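Local coordinates for protein L-asparaginase I (Vibrio cholerae, PDB 2OCD) that probably catalyses the hydrolysis of L-asparagine to L-aspartate and ammonium, as a cytoplasmic homotetramer, at residues I6-Y10 and D74-N78; F151-M156 and F169-S174. One frame throughout, in Å; residues are numbered along the deposited sequence.

How the contacts relate
Both contacts belong to the N-terminal asparaginase region and reach the same mixed eight-stranded sheet, at different strands. Contact 1 sets a helix against strand 5-12, next to outermost strand 48-58. Contact 2 lies three to four strands further along, where the hairpin of strands 147-151 and 154-157 meets a strand of the small sheet 162-166/171-173. Their centres are 23 Å apart, and their nearest atoms, about 12 Å apart, do not touch. Contact 2 is near the predicted catalytic residues: the Phe151 side chain comes within about 4 Å of that of Thr91 and about 9 Å of that of Thr14. Contact 1 is away from the annotated sites, although Asp74 has a bound acetate nearby.

Contact 1. Residues I6-Y10 and D74-N78; sequences IYIAY and DIAAN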
# COMPACT_ATOMS: atom_id res chain seq x y z
N ILE B 6 8.26 34.81 2.02
CA ILE B 6 6.89 34.23 2.06
C ILE B 6 6.10 34.82 3.20
O ILE B 6 6.62 35.06 4.29
CB ILE B 6 6.90 32.70 2.22
CG1 ILE B 6 7.88 32.08 1.22
CG2 ILE B 6 5.50 32.13 2.01
CD1 ILE B 6 7.46 32.27 -0.30
N TYR B 7 4.84 35.07 2.92
CA TYR B 7 3.96 35.66 3.88
C TYR B 7 3.14 34.52 4.48
O TYR B 7 2.53 33.76 3.72
CB TYR B 7 3.07 36.66 3.16
CG TYR B 7 1.94 37.20 3.96
CD1 TYR B 7 2.11 38.33 4.74
CD2 TYR B 7 0.68 36.64 3.88
CE1 TYR B 7 1.07 38.86 5.47
CE2 TYR B 7 -0.38 37.16 4.58
CZ TYR B 7 -0.19 38.27 5.38
OH TYR B 7 -1.23 38.81 6.08
N ILE B 8 3.16 34.40 5.82
CA ILE B 8 2.37 33.43 6.51
C ILE B 8 1.23 34.10 7.18
O ILE B 8 1.42 35.02 7.99
CB ILE B 8 3.12 32.79 7.62
CG1 ILE B 8 4.42 32.18 7.10
CG2 ILE B 8 2.26 31.73 8.26
CD1 ILE B 8 5.33 31.77 8.25
N ALA B 9 0.03 33.65 6.82
CA ALA B 9 -1.19 34.15 7.40
C ALA B 9 -1.69 33.08 8.40
O ALA B 9 -2.12 31.99 7.99
CB ALA B 9 -2.20 34.35 6.29
N TYR B 10 -1.57 33.36 9.71
CA TYR B 10 -2.06 32.41 10.75
C TYR B 10 -3.47 32.79 11.00
O TYR B 10 -3.74 33.70 11.77
CB TYR B 10 -1.25 32.46 12.07
CG TYR B 10 -1.80 31.60 13.18
CD1 TYR B 10 -2.30 30.32 12.92
CD2 TYR B 10 -1.81 32.03 14.48
CE1 TYR B 10 -2.81 29.51 13.93
CE2 TYR B 10 -2.32 31.23 15.51
CZ TYR B 10 -2.81 29.97 15.23
OH TYR B 10 -3.37 29.17 16.24
N ASP B 74 -6.77 39.64 2.30
CA ASP B 74 -5.51 39.78 2.99
C ASP B 74 -4.41 39.42 1.98
O ASP B 74 -3.49 40.20 1.70
CB ASP B 74 -5.53 38.85 4.19
CG ASP B 74 -4.24 38.83 4.93
OD1 ASP B 74 -3.87 37.82 5.58
OD2 ASP B 74 -3.57 39.83 4.85
N ILE B 75 -4.56 38.27 1.35
CA ILE B 75 -3.65 37.91 0.27
C ILE B 75 -3.45 39.04 -0.79
O ILE B 75 -2.27 39.43 -1.10
CB ILE B 75 -4.08 36.57 -0.38
CG1 ILE B 75 -3.94 35.46 0.65
CG2 ILE B 75 -3.18 36.22 -1.62
CD1 ILE B 75 -2.54 35.39 1.19
N ALA B 76 -4.56 39.54 -1.34
CA ALA B 76 -4.56 40.63 -2.34
C ALA B 76 -3.73 41.83 -1.88
O ALA B 76 -2.92 42.37 -2.64
CB ALA B 76 -6.00 41.10 -2.61
N ALA B 77 -3.95 42.22 -0.63
CA ALA B 77 -3.27 43.36 -0.07
C ALA B 77 -1.79 43.05 -0.04
O ALA B 77 -0.99 43.95 -0.19
CB ALA B 77 -3.76 43.66 1.29
N ASN B 78 -1.41 41.80 0.15
CA ASN B 78 -0.01 41.49 0.29
C ASN B 78 0.58 40.92 -1.00
O ASN B 78 1.80 40.59 -1.08
CB ASN B 78 0.20 40.54 1.46
CG ASN B 78 0.06 41.24 2.78
OD1 ASN B 78 -0.92 41.05 3.52
ND2 ASN B 78 1.02 42.10 3.08
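Tyr7 presents its phenol oxygen to both carboxylate oxygens of Asp74, with OH 2.8 Å from OD2 and 2.9 Å from OD1. Each bond is weak: the one hydroxyl proton has both carboxylate oxygens within reach, and the geometry does not choose between them. Asp74 OD1 is also hydrogen-bonded to the hydroxyl of Tyr54 on strand 48-58, which ties the carboxylate to a second tyrosine; a bound acetate lies about 4 Å from the Asp74 side chain. OD1 sits at the edge of the Tyr7 ring, near its plane, although the carboxylate itself is turned 72° from the ring. With CG anti to the backbone N (chi1 170°), Tyr7 extends from the strand toward helix 65-78. That helix belongs to a beta-alpha-beta crossover from strand 48-58 to strand 84-88, passing over strand 5-12, which lies between them in the parallel part of the sheet. The helix segment runs nearly antiparallel to strand 6-10, their axes 10.5 Å apart at closest approach. One turn beyond Asp74, the Asn78 amide stacks over one face of the Tyr7 ring, its CG 3.7 Å above the plane and offset toward the rim, with the two planes 26° apart. Ile75 approaches the ring obliquely, CD1 lying 4.4 Å from Tyr7 CD2, and also packs on Phe85 of strand 84-88. Ala9 CB meets Asp74 OD1 at 3.9 Å. Beyond the two segments, Tyr82 brings its ring against that of Tyr7, which also touches His52 of strand 48-58.

Contact 2. Residues F151-M156 and F169-S174; sequences FNNRLM and FSAFSS
Asn152 turns its CG anti to the carbonyl carbon, beside the backbone N (chi1 -44°), which carries its amide to the backbone of 170-172; the first torsion of Phe172, of the same kind, sends its ring against Phe151. Asn152 sits in the type I' turn from Phe151 to Arg154 that closes the hairpin of strands 147-151 and 154-157. Phe172 N donates to Asn152 OD1 at 3.0 Å, nearly straight at 162° and tilted somewhat from the carbonyl plane; Asn152 ND2 gives a weak bond to Ser170 O at 3.3 Å. Next to this, Phe172 points its edge at the face of Phe151 in a T-shaped pair, centroids 5.1 Å apart and planes at 72°, with Phe172 CE2 over the centre of the Phe151 ring. Ser170 O lies at the edge of that ring, 3.7 Å from Phe151 CE2. Met94 of helix 94-104 packs on both rings, and Phe151 also touches Thr91, a predicted substrate-binding residue. Met156, present as selenomethionine, bends at its last torsion, bringing CE 4.1 Å from Phe172 CB. Arg154 NH1 lies 2.7 Å from Phe172 O, near the guanidinium plane. The Asn152 amide has a backbone acceptor for its NH2 and a backbone donor for its oxygen, which favours this rotation over the one turned by 180°, and the turn is matched to segment 169-174 by polar pairing as well as by aromatic packing.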
# COMPACT_ATOMS: atom_id res chain seq x y z
N PHE B 151 -0.40 18.42 3.36
CA PHE B 151 -0.61 17.56 4.52
C PHE B 151 -0.13 16.14 4.22
O PHE B 151 -0.08 15.74 3.04
CB PHE B 151 -2.09 17.55 4.92
CG PHE B 151 -2.35 17.67 6.42
CD1 PHE B 151 -2.35 18.91 7.04
CD2 PHE B 151 -2.67 16.54 7.18
CE1 PHE B 151 -2.64 19.03 8.40
CE2 PHE B 151 -2.97 16.62 8.54
CZ PHE B 151 -2.96 17.86 9.16
N ASN B 152 0.20 15.40 5.28
CA ASN B 152 0.71 14.03 5.12
C ASN B 152 1.82 14.00 4.06
O ASN B 152 1.78 13.19 3.17
CB ASN B 152 -0.43 13.05 4.70
CG ASN B 152 -1.76 13.25 5.51
OD1 ASN B 152 -2.71 13.90 5.02
ND2 ASN B 152 -1.81 12.70 6.72
N ASN B 153 2.76 14.95 4.08
CA ASN B 153 3.89 14.95 3.14
C ASN B 153 3.57 15.04 1.65
O ASN B 153 4.39 14.71 0.78
CB ASN B 153 4.78 13.73 3.37
CG ASN B 153 5.29 13.65 4.77
OD1 ASN B 153 5.80 14.62 5.33
ND2 ASN B 153 5.14 12.48 5.37
N ARG B 154 2.39 15.52 1.33
CA ARG B 154 2.02 15.67 -0.07
C ARG B 154 1.30 16.98 -0.34
O ARG B 154 0.62 17.52 0.53
CB ARG B 154 1.22 14.47 -0.53
CG ARG B 154 -0.21 14.41 -0.07
CD ARG B 154 -0.92 13.11 -0.56
NE ARG B 154 -0.58 11.99 0.33
CZ ARG B 154 -1.29 11.58 1.38
NH1 ARG B 154 -2.45 12.14 1.70
NH2 ARG B 154 -0.84 10.59 2.12
N LEU B 155 1.52 17.54 -1.52
CA LEU B 155 0.91 18.78 -1.88
C LEU B 155 -0.16 18.46 -2.87
O LEU B 155 0.13 17.92 -3.94
CB LEU B 155 1.93 19.68 -2.56
CG LEU B 155 1.36 21.05 -2.93
CD1 LEU B 155 1.14 21.86 -1.64
CD2 LEU B 155 2.28 21.79 -3.95
N MSE B 156 -1.40 18.82 -2.56
CA MSE B 156 -2.50 18.52 -3.45
C MSE B 156 -3.13 19.76 -4.02
O MSE B 156 -3.08 20.79 -3.41
CB MSE B 156 -3.56 17.71 -2.71
CG MSE B 156 -3.05 16.38 -2.21
SE MSE B 156 -4.01 15.86 -0.59
CE MSE B 156 -2.67 16.62 0.71
N PHE B 169 -5.29 9.78 13.44
CA PHE B 169 -4.61 9.84 12.16
C PHE B 169 -5.41 10.64 11.12
O PHE B 169 -5.96 10.08 10.18
CB PHE B 169 -4.33 8.42 11.66
CG PHE B 169 -3.72 8.35 10.27
CD1 PHE B 169 -2.68 9.23 9.92
CD2 PHE B 169 -4.19 7.43 9.32
CE1 PHE B 169 -2.12 9.19 8.62
CE2 PHE B 169 -3.64 7.37 8.04
CZ PHE B 169 -2.60 8.25 7.68
N SER B 170 -5.47 11.95 11.30
CA SER B 170 -6.17 12.82 10.36
C SER B 170 -5.37 13.08 9.06
O SER B 170 -4.15 13.12 9.07
CB SER B 170 -6.55 14.13 11.05
OG SER B 170 -6.36 15.23 10.20
N ALA B 171 -6.07 13.27 7.94
CA ALA B 171 -5.43 13.22 6.66
C ALA B 171 -6.27 13.80 5.52
O ALA B 171 -7.49 13.87 5.60
CB ALA B 171 -5.07 11.79 6.34
N PHE B 172 -5.61 14.17 4.44
CA PHE B 172 -6.30 14.67 3.25
C PHE B 172 -5.86 13.90 2.00
O PHE B 172 -4.68 13.67 1.83
CB PHE B 172 -5.99 16.13 3.02
CG PHE B 172 -6.51 17.04 4.09
CD1 PHE B 172 -7.70 17.74 3.91
CD2 PHE B 172 -5.80 17.23 5.26
CE1 PHE B 172 -8.18 18.58 4.89
CE2 PHE B 172 -6.28 18.05 6.25
CZ PHE B 172 -7.48 18.72 6.07
N SER B 173 -6.81 13.59 1.12
CA SER B 173 -6.53 13.04 -0.23
C SER B 173 -7.21 13.83 -1.34
O SER B 173 -8.20 14.57 -1.10
CB SER B 173 -7.10 11.65 -0.33
OG SER B 173 -8.43 11.76 0.11
N SER B 174 -6.68 13.68 -2.56
CA SER B 174 -7.35 14.11 -3.74
C SER B 174 -7.66 12.87 -4.49
O SER B 174 -6.87 12.40 -5.25
CB SER B 174 -6.52 15.12 -4.57
OG SER B 174 -5.13 14.95 -4.48